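PDB 4RYE: D-alanyl-D-alanine carboxypeptidase DacB2, which probably removes the terminal D-alanine from the D-Ala-D-Ala end of peptidoglycan stem peptides, as a serine-type D,D-carboxypeptidase of the S11 family. Local coordinates for residues T48-L53 with L100-D105; Q75-C80 with S142-P147; L94-L99 with T175-A180; T209-T212 with R216-F219. All coordinates share one frame; numbering follows the deposited sequence.

Contact 1. Residues T48-L53 with L100-D105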
# COMPACT_ATOMS: atom_id res chain seq x y z
N THR A 48 3.05 -2.02 2.90
CA THR A 48 2.52 -1.87 1.55
C THR A 48 1.85 -3.16 1.08
O THR A 48 0.93 -3.14 0.27
CB THR A 48 3.58 -1.44 0.52
OG1 THR A 48 4.63 -2.42 0.46
CG2 THR A 48 4.14 -0.07 0.87
N ILE A 49 2.31 -4.29 1.61
CA ILE A 49 1.74 -5.59 1.26
C ILE A 49 0.29 -5.72 1.74
O ILE A 49 -0.45 -6.58 1.26
CB ILE A 49 2.60 -6.77 1.79
CG1 ILE A 49 2.53 -7.97 0.84
CG2 ILE A 49 2.16 -7.18 3.18
CD1 ILE A 49 3.10 -7.71 -0.54
N LYS A 50 -0.14 -4.85 2.66
CA LYS A 50 -1.55 -4.84 3.07
C LYS A 50 -2.49 -4.53 1.91
O LYS A 50 -3.66 -4.90 1.94
CB LYS A 50 -1.79 -3.86 4.22
CG LYS A 50 -1.20 -4.29 5.57
CD LYS A 50 -1.48 -3.22 6.62
CE LYS A 50 -1.19 -3.70 8.05
NZ LYS A 50 0.25 -3.63 8.35
N VAL A 51 -1.99 -3.85 0.88
CA VAL A 51 -2.80 -3.61 -0.32
C VAL A 51 -3.15 -4.93 -1.01
O VAL A 51 -4.27 -5.14 -1.49
CB VAL A 51 -2.08 -2.67 -1.31
CG1 VAL A 51 -2.92 -2.47 -2.57
CG2 VAL A 51 -1.77 -1.32 -0.66
N LEU A 52 -2.17 -5.83 -1.06
CA LEU A 52 -2.39 -7.16 -1.62
C LEU A 52 -3.39 -7.95 -0.77
O LEU A 52 -4.24 -8.66 -1.31
CB LEU A 52 -1.06 -7.90 -1.72
CG LEU A 52 -1.07 -9.23 -2.45
CD1 LEU A 52 -1.61 -9.04 -3.87
CD2 LEU A 52 0.33 -9.82 -2.47
N LEU A 53 -3.31 -7.83 0.55
CA LEU A 53 -4.31 -8.47 1.41
C LEU A 53 -5.69 -7.90 1.13
O LEU A 53 -6.67 -8.63 1.04
CB LEU A 53 -3.95 -8.28 2.89
CG LEU A 53 -5.02 -8.73 3.90
CD1 LEU A 53 -5.30 -10.22 3.77
CD2 LEU A 53 -4.59 -8.38 5.32
N LEU A 100 -6.54 2.55 6.67
CA LEU A 100 -6.41 3.91 7.22
C LEU A 100 -5.34 4.04 8.30
O LEU A 100 -4.62 5.05 8.36
CB LEU A 100 -7.75 4.43 7.77
CG LEU A 100 -8.67 5.16 6.78
CD1 LEU A 100 -9.00 4.29 5.58
CD2 LEU A 100 -9.95 5.61 7.47
N VAL A 101 -5.23 3.04 9.17
CA VAL A 101 -4.25 3.12 10.26
C VAL A 101 -3.24 1.96 10.26
O VAL A 101 -2.49 1.80 11.23
CB VAL A 101 -4.93 3.24 11.65
CG1 VAL A 101 -5.88 4.43 11.69
CG2 VAL A 101 -5.64 1.95 12.02
N SER A 102 -3.21 1.19 9.17
CA SER A 102 -2.25 0.09 9.02
C SER A 102 -2.33 -0.91 10.17
O SER A 102 -1.30 -1.36 10.68
CB SER A 102 -0.83 0.64 8.90
OG SER A 102 -0.00 -0.27 8.19
N GLY A 103 -3.54 -1.25 10.58
CA GLY A 103 -3.73 -2.10 11.75
C GLY A 103 -3.30 -3.52 11.49
O GLY A 103 -3.86 -4.19 10.63
N ASN A 104 -2.30 -4.00 12.22
CA ASN A 104 -1.85 -5.38 12.06
C ASN A 104 -2.90 -6.33 12.62
O ASN A 104 -3.06 -7.44 12.12
CB ASN A 104 -0.50 -5.60 12.75
CG ASN A 104 0.62 -4.84 12.06
OD1 ASN A 104 0.68 -4.80 10.83
ND2 ASN A 104 1.50 -4.22 12.84
N ASP A 105 -3.60 -5.89 13.66
CA ASP A 105 -4.70 -6.67 14.22
C ASP A 105 -5.83 -6.79 13.21
O ASP A 105 -6.49 -7.82 13.11
CB ASP A 105 -5.18 -6.11 15.57
CG ASP A 105 -5.52 -4.62 15.51
OD1 ASP A 105 -5.19 -3.96 14.49
OD2 ASP A 105 -6.11 -4.12 16.49
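Lys50 reaches from helix 50-60 to Ser102, in the turn before helix 104-113, and to Asn104, in that helix's first turn. Its chain runs extended out to CE; the bend about CD-CE (chi4 80°) sets NZ off to the side, where it meets both partners. Of the two bonds between these segments, the firmer runs from Lys50 NZ to Asn104 OD1, 2.8 Å. The two side chains cross there at about a right angle. The C=O...N angle is 154°, and the amine lies 26° from the carbonyl plane. Asn104 ND2 bonds to the backbone O of Glu77, which helps fix which way the amide faces. The bond from Lys50 NZ to Ser102 OG is weak at 3.4 Å. CE of Lys50 packs against the backbone O of Ser102 at 3.5 Å. NZ also bonds to Ser47 OG and to the backbone O of Ser142, so several oxygens hold the buried amine in place. Ser102 OG in turn bonds to Ser47 OG and Lys208 NZ. This is the active-site layout of the penicillin-binding proteins: an SxxK motif with Ser47, the inferred acyl-ester nucleophile, and Lys50, the probable proton acceptor, facing the SxN motif, whose Ser102 is probably an active-site residue too.

Contact 2. Residues Q75-C80 with S142-P147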
# COMPACT_ATOMS: atom_id res chain seq x y z
N GLN A 75 -2.82 -10.19 18.88
CA GLN A 75 -1.52 -10.30 19.55
C GLN A 75 -0.30 -9.83 18.78
O GLN A 75 0.83 -9.93 19.27
CB GLN A 75 -1.30 -11.73 20.05
CG GLN A 75 -2.13 -12.11 21.26
CD GLN A 75 -1.79 -13.49 21.79
OE1 GLN A 75 -2.55 -14.44 21.62
NE2 GLN A 75 -0.64 -13.61 22.45
N ALA A 76 -0.49 -9.30 17.57
CA ALA A 76 0.65 -8.78 16.82
C ALA A 76 1.07 -7.42 17.37
O ALA A 76 0.28 -6.73 18.01
CB ALA A 76 0.33 -8.68 15.35
N GLU A 77 2.32 -7.04 17.12
CA GLU A 77 2.80 -5.71 17.50
C GLU A 77 2.01 -4.62 16.75
O GLU A 77 1.39 -4.88 15.72
CB GLU A 77 4.30 -5.58 17.23
CG GLU A 77 4.69 -5.74 15.77
CD GLU A 77 6.19 -5.61 15.53
OE1 GLU A 77 6.65 -4.48 15.23
OE2 GLU A 77 6.90 -6.63 15.62
N CYS A 78 2.03 -3.41 17.29
CA CYS A 78 1.33 -2.27 16.69
C CYS A 78 2.01 -1.86 15.37
O CYS A 78 3.15 -2.28 15.13
CB CYS A 78 1.27 -1.12 17.70
SG CYS A 78 0.33 -1.54 19.20
N ASN A 79 1.36 -1.08 14.49
CA ASN A 79 0.05 -0.44 14.65
C ASN A 79 -1.14 -1.36 14.87
O ASN A 79 -1.25 -2.40 14.23
CB ASN A 79 -0.25 0.43 13.41
CG ASN A 79 0.57 1.71 13.38
OD1 ASN A 79 1.39 1.96 14.26
ND2 ASN A 79 0.35 2.52 12.35
N CYS A 80 -2.02 -0.95 15.77
CA CYS A 80 -3.27 -1.66 16.00
C CYS A 80 -4.46 -0.71 15.88
O CYS A 80 -4.40 0.43 16.35
CB CYS A 80 -3.26 -2.31 17.39
SG CYS A 80 -2.15 -3.75 17.53
N SER A 142 0.23 -9.01 7.24
CA SER A 142 0.42 -7.62 7.67
C SER A 142 1.67 -6.94 7.10
O SER A 142 1.75 -5.71 7.06
CB SER A 142 0.49 -7.55 9.19
OG SER A 142 1.67 -8.20 9.64
N GLY A 143 2.64 -7.74 6.68
CA GLY A 143 3.92 -7.21 6.22
C GLY A 143 4.96 -7.23 7.32
O GLY A 143 6.11 -6.85 7.12
N LEU A 144 4.55 -7.67 8.50
CA LEU A 144 5.49 -7.90 9.58
C LEU A 144 6.40 -9.04 9.17
O LEU A 144 6.03 -9.86 8.32
CB LEU A 144 4.75 -8.26 10.87
CG LEU A 144 3.99 -7.13 11.57
CD1 LEU A 144 3.18 -7.67 12.75
CD2 LEU A 144 4.98 -6.09 12.05
N ASP A 145 7.60 -9.10 9.74
CA ASP A 145 8.46 -10.25 9.50
C ASP A 145 7.75 -11.50 10.00
O ASP A 145 7.16 -11.50 11.07
CB ASP A 145 9.82 -10.09 10.20
CG ASP A 145 10.69 -9.01 9.57
OD1 ASP A 145 10.62 -8.84 8.34
OD2 ASP A 145 11.45 -8.34 10.30
N GLY A 146 7.77 -12.56 9.19
CA GLY A 146 7.19 -13.82 9.61
C GLY A 146 8.23 -14.91 9.68
O GLY A 146 9.43 -14.66 9.49
N PRO A 147 7.79 -16.14 9.96
CA PRO A 147 8.67 -17.30 9.97
C PRO A 147 9.29 -17.54 8.60
O PRO A 147 10.40 -18.05 8.51
CB PRO A 147 7.73 -18.45 10.34
CG PRO A 147 6.61 -17.79 11.09
CD PRO A 147 6.42 -16.47 10.40
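Leu144 meets Ala76 and Glu77, and the contact between the two loops is one of apolar and van der Waals packing. The apolar part is small: Ala76 CB lies 4.0 Å from Leu144 CD1. Glu77 adds its aliphatic stem, with CG 3.7 Å from Leu144 CD2. The two side chains cross at a slant. CG of Glu77 sits between the backbone N and the carbonyl carbon (chi1 61°), and the chain then runs extended, which carries stem and carboxylate across the tip of the leucine, over CD2. Glu77 is exposed, so this is a surface contact. The polar bonds lie within the loops or lead out of them. Ser142 OG accepts from Leu144 N at 3.1 Å, an ST turn that shapes the backbone just before the leucine. Both loops border the catalytic centre: Ser142 O takes a bond from Lys50 NZ and Glu77 O one from Asn104 ND2, and the Leu144 side chain is about 6 Å from that of Lys50. Loop 75-80 lies between strand 66-68 and strand 88-90. Loop 142-147 lies between helix 117-130 and helix 155-166. Helix 104-113 backs both: Ala76 touches Asn108, while Leu144 and Ser142 touch Asn104.

Contact 3. Residues L94-L99 with T175-A180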
# COMPACT_ATOMS: atom_id res chain seq x y z
N LEU A 94 -12.88 -3.87 9.18
CA LEU A 94 -11.51 -4.36 9.24
C LEU A 94 -10.66 -3.78 8.12
O LEU A 94 -9.49 -3.47 8.32
CB LEU A 94 -11.46 -5.90 9.25
CG LEU A 94 -12.05 -6.60 10.49
CD1 LEU A 94 -12.08 -8.13 10.32
CD2 LEU A 94 -11.27 -6.22 11.73
N LEU A 95 -11.27 -3.60 6.94
CA LEU A 95 -10.56 -3.01 5.80
C LEU A 95 -10.22 -1.53 6.05
O LEU A 95 -9.16 -1.06 5.64
CB LEU A 95 -11.36 -3.16 4.50
CG LEU A 95 -11.29 -4.55 3.86
CD1 LEU A 95 -12.37 -4.70 2.79
CD2 LEU A 95 -9.92 -4.76 3.27
N ASP A 96 -11.12 -0.81 6.71
CA ASP A 96 -10.84 0.57 7.13
C ASP A 96 -9.67 0.60 8.10
O ASP A 96 -8.78 1.43 7.96
CB ASP A 96 -12.06 1.21 7.80
CG ASP A 96 -13.18 1.52 6.82
OD1 ASP A 96 -12.89 1.65 5.61
OD2 ASP A 96 -14.35 1.65 7.25
N GLY A 97 -9.70 -0.30 9.08
CA GLY A 97 -8.61 -0.40 10.04
C GLY A 97 -7.31 -0.75 9.34
O GLY A 97 -6.25 -0.16 9.62
N LEU A 98 -7.39 -1.68 8.40
CA LEU A 98 -6.23 -2.10 7.61
C LEU A 98 -5.62 -0.97 6.81
O LEU A 98 -4.39 -0.78 6.82
CB LEU A 98 -6.64 -3.22 6.63
CG LEU A 98 -5.49 -3.85 5.86
CD1 LEU A 98 -4.68 -4.73 6.79
CD2 LEU A 98 -6.02 -4.66 4.67
N LEU A 99 -6.46 -0.22 6.10
CA LEU A 99 -5.98 0.74 5.12
C LEU A 99 -5.79 2.16 5.64
O LEU A 99 -4.97 2.90 5.11
CB LEU A 99 -6.89 0.74 3.90
CG LEU A 99 -6.92 -0.59 3.13
CD1 LEU A 99 -7.88 -0.47 1.96
CD2 LEU A 99 -5.54 -1.00 2.64
N THR A 175 -9.30 4.09 0.44
CA THR A 175 -7.94 4.64 0.48
C THR A 175 -7.98 6.18 0.45
O THR A 175 -7.05 6.86 0.92
CB THR A 175 -7.06 4.04 -0.66
OG1 THR A 175 -5.67 4.33 -0.40
CG2 THR A 175 -7.46 4.57 -2.03
N ALA A 176 -9.09 6.73 -0.04
CA ALA A 176 -9.26 8.18 -0.11
C ALA A 176 -10.09 8.79 1.04
O ALA A 176 -10.13 10.02 1.18
CB ALA A 176 -9.84 8.58 -1.47
N GLU A 177 -10.75 7.96 1.85
CA GLU A 177 -11.52 8.45 3.01
C GLU A 177 -10.62 9.17 4.01
O GLU A 177 -9.56 8.66 4.37
CB GLU A 177 -12.16 7.29 3.80
CG GLU A 177 -13.23 6.47 3.12
CD GLU A 177 -13.53 5.20 3.93
OE1 GLU A 177 -12.78 4.94 4.89
OE2 GLU A 177 -14.49 4.47 3.61
N PRO A 178 -11.06 10.35 4.49
CA PRO A 178 -10.26 11.01 5.52
C PRO A 178 -10.40 10.31 6.87
O PRO A 178 -9.51 10.43 7.71
CB PRO A 178 -10.86 12.43 5.58
CG PRO A 178 -12.26 12.28 5.07
CD PRO A 178 -12.19 11.19 4.03
N SER A 179 -11.50 9.59 7.07
CA SER A 179 -11.78 8.99 8.36
C SER A 179 -12.79 7.87 8.24
O SER A 179 -13.44 7.70 7.21
CB SER A 179 -12.32 10.05 9.33
OG SER A 179 -13.53 10.60 8.85
N ALA A 180 -12.92 7.09 9.31
CA ALA A 180 -13.92 6.03 9.35
C ALA A 180 -14.29 5.76 10.80
O ALA A 180 -13.53 6.09 11.71
CB ALA A 180 -13.39 4.76 8.70
O HOH W 1 -16.01 3.57 6.46
O HOH W 2 -4.63 2.91 1.96
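Asp96 and Glu177 form a partly buried, water-assisted contact between helix 91-100 and the link from helix 169-176 to strand 179-184. The carboxylates approach without a direct bond. Asp96 OD1 is 3.4 Å from Glu177 OE1, and the two planes are turned 60° apart. Arg92 bridges the two. Its NE forms a salt bridge with Asp96 OD1 and its NH2 one with Glu177 OE2, which probably offsets the repulsion. A water ties the same groups together: it donates to Asp96 OD2 at 2.7 Å and, weakly, to Glu177 OE2. The extended Glu177 chain (chi2 168°) carries its carboxylate across to the helix. Beside Glu177, Ala180 CB packs 3.6 Å from Asp96 OD2. Further along, a second water bridges Leu99 O, at 3.2 Å, and the Thr175 hydroxyl, accepting from OG1 at 2.9 Å. Thr175 OG1 also bonds to Gly207 N. Leu99 itself packs on Phe171 and Ile174 of helix 169-176. The Asp96 side chain lies about 11 Å from that of Ser102, so the contact is outside the active site's first shell. It is a salt-bridge network in which Asp96 and Glu177 share Arg92, joining helix 91-100 of the penicillin-binding fold to the two-stranded 179-192 hairpin.

Contact 4. Residues T209-T212 with R216-F219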
# COMPACT_ATOMS: atom_id res chain seq x y z
N THR A 209 1.53 3.50 3.34
CA THR A 209 2.90 3.59 3.82
C THR A 209 3.29 2.33 4.58
O THR A 209 2.42 1.57 5.00
CB THR A 209 3.05 4.73 4.82
OG1 THR A 209 2.10 4.52 5.88
CG2 THR A 209 2.77 6.06 4.15
N GLY A 210 4.59 2.13 4.78
CA GLY A 210 5.04 1.02 5.59
C GLY A 210 6.41 1.24 6.20
O GLY A 210 7.23 2.01 5.67
N TYR A 211 6.68 0.57 7.32
CA TYR A 211 8.02 0.56 7.87
C TYR A 211 8.26 -0.71 8.66
O TYR A 211 7.39 -1.15 9.41
CB TYR A 211 8.28 1.77 8.79
CG TYR A 211 9.66 1.72 9.42
CD1 TYR A 211 10.76 2.24 8.76
CD2 TYR A 211 9.87 1.12 10.66
CE1 TYR A 211 12.03 2.17 9.31
CE2 TYR A 211 11.13 1.05 11.22
CZ TYR A 211 12.21 1.58 10.54
OH TYR A 211 13.47 1.52 11.08
N THR A 212 9.44 -1.29 8.48
CA THR A 212 9.99 -2.25 9.42
C THR A 212 11.49 -2.01 9.41
O THR A 212 11.99 -1.29 8.55
CB THR A 212 9.74 -3.73 9.04
OG1 THR A 212 10.45 -4.04 7.83
CG2 THR A 212 8.25 -4.04 8.86
N ARG A 216 12.95 -0.87 5.93
CA ARG A 216 13.04 0.58 6.04
C ARG A 216 11.70 1.19 5.61
O ARG A 216 10.65 0.58 5.82
CB ARG A 216 14.25 1.13 5.27
CG ARG A 216 15.56 0.58 5.81
CD ARG A 216 16.78 1.00 5.02
NE ARG A 216 17.97 0.40 5.61
CZ ARG A 216 19.22 0.69 5.26
NH1 ARG A 216 19.46 1.58 4.31
NH2 ARG A 216 20.23 0.08 5.87
N LYS A 217 11.69 2.38 5.01
CA LYS A 217 10.41 3.01 4.67
C LYS A 217 9.92 2.60 3.31
O LYS A 217 10.69 2.58 2.35
CB LYS A 217 10.50 4.54 4.72
CG LYS A 217 11.02 5.10 6.04
CD LYS A 217 10.77 6.60 6.14
CE LYS A 217 9.27 6.86 6.08
NZ LYS A 217 8.91 8.23 6.46
N THR A 218 8.63 2.26 3.21
CA THR A 218 8.04 1.96 1.91
C THR A 218 6.77 2.80 1.68
O THR A 218 6.15 3.27 2.63
CB THR A 218 7.70 0.46 1.76
OG1 THR A 218 6.78 0.08 2.79
CG2 THR A 218 8.96 -0.40 1.86
N PHE A 219 6.39 2.96 0.43
CA PHE A 219 5.18 3.68 0.10
C PHE A 219 4.75 3.33 -1.30
O PHE A 219 5.59 3.14 -2.19
CB PHE A 219 5.39 5.20 0.22
CG PHE A 219 4.20 6.01 -0.22
CD1 PHE A 219 3.12 6.20 0.64
CD2 PHE A 219 4.15 6.58 -1.48
CE1 PHE A 219 2.02 6.94 0.24
CE2 PHE A 219 3.05 7.32 -1.89
CZ PHE A 219 1.98 7.50 -1.03
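Segments 209-212 and 216-219 run antiparallel, 165° apart end to end, with Gly210 and Thr218 as a hydrogen-bonded pair. Gly210 N donates to Thr218 O at 2.9 Å. The return bond, Thr218 N to Gly210 O, is nearly straight (172°) and 2.8 Å long. In both bonds the donor lies above the carbonyl plane. Nearer the turn the pairing slackens, and the two bonds between Thr212 and Arg216 are weak. A CA-H...O contact runs from Tyr211 CA to Arg216 O, 3.3 Å.

On one face, Thr209 and Phe219 sit side by side. Thr209 CG2 comes at the edge of the phenyl ring, near its plane, 3.5 Å from Phe219 CD1. CG of Phe219 is anti to the backbone N (chi1 175°), which sends the ring out along this face, where Trp247 of helix 246-259 touches both residues. Tyr211 and Lys217 follow on that face. The Tyr211 ring stands oblique to the Arg216-Lys217 backbone, its CD1 3.4 Å from Arg216 O, and Lys217 CG lies 4.0 Å from the same CD1.

On the opposite face, Thr218 OG1 lies 3.4 Å from Gly210 CA, a tight fit to a residue without a side chain. That hydroxyl bonds to the backbone O of Pro45. This is a beta hairpin at the edge of the main antiparallel sheet. Its first strand carries the KTG motif of Lys208, Thr209 and Gly210, which lines the active site beside Ser47 in this family.

Overall arrangement
Contacts 1, 2 and 3 interleave along the chain, and contact 4 comes after them. Contact 1 lies nearest the chain centre, its centre about 10 Å from those of contacts 2 and 3 and about 11 Å from that of contact 4. Contact 3 touches neither contact 2 nor contact 4; its centre is about 18 Å from each. Helix 91-100 leads to helix 104-113, so contact 3 adjoins contact 1, and Gly103 N bonds to Gly97 O. Contact 2 meets contact 1 through Asn104 N to Asn79 O and Lys50 NZ to Ser142 O. Contact 4 belongs to the sheet: its Thr218 packs on Thr48 of contact 1, its Thr212 on Gly143 of contact 2. The active site thus lies where the helical region meets that sheet.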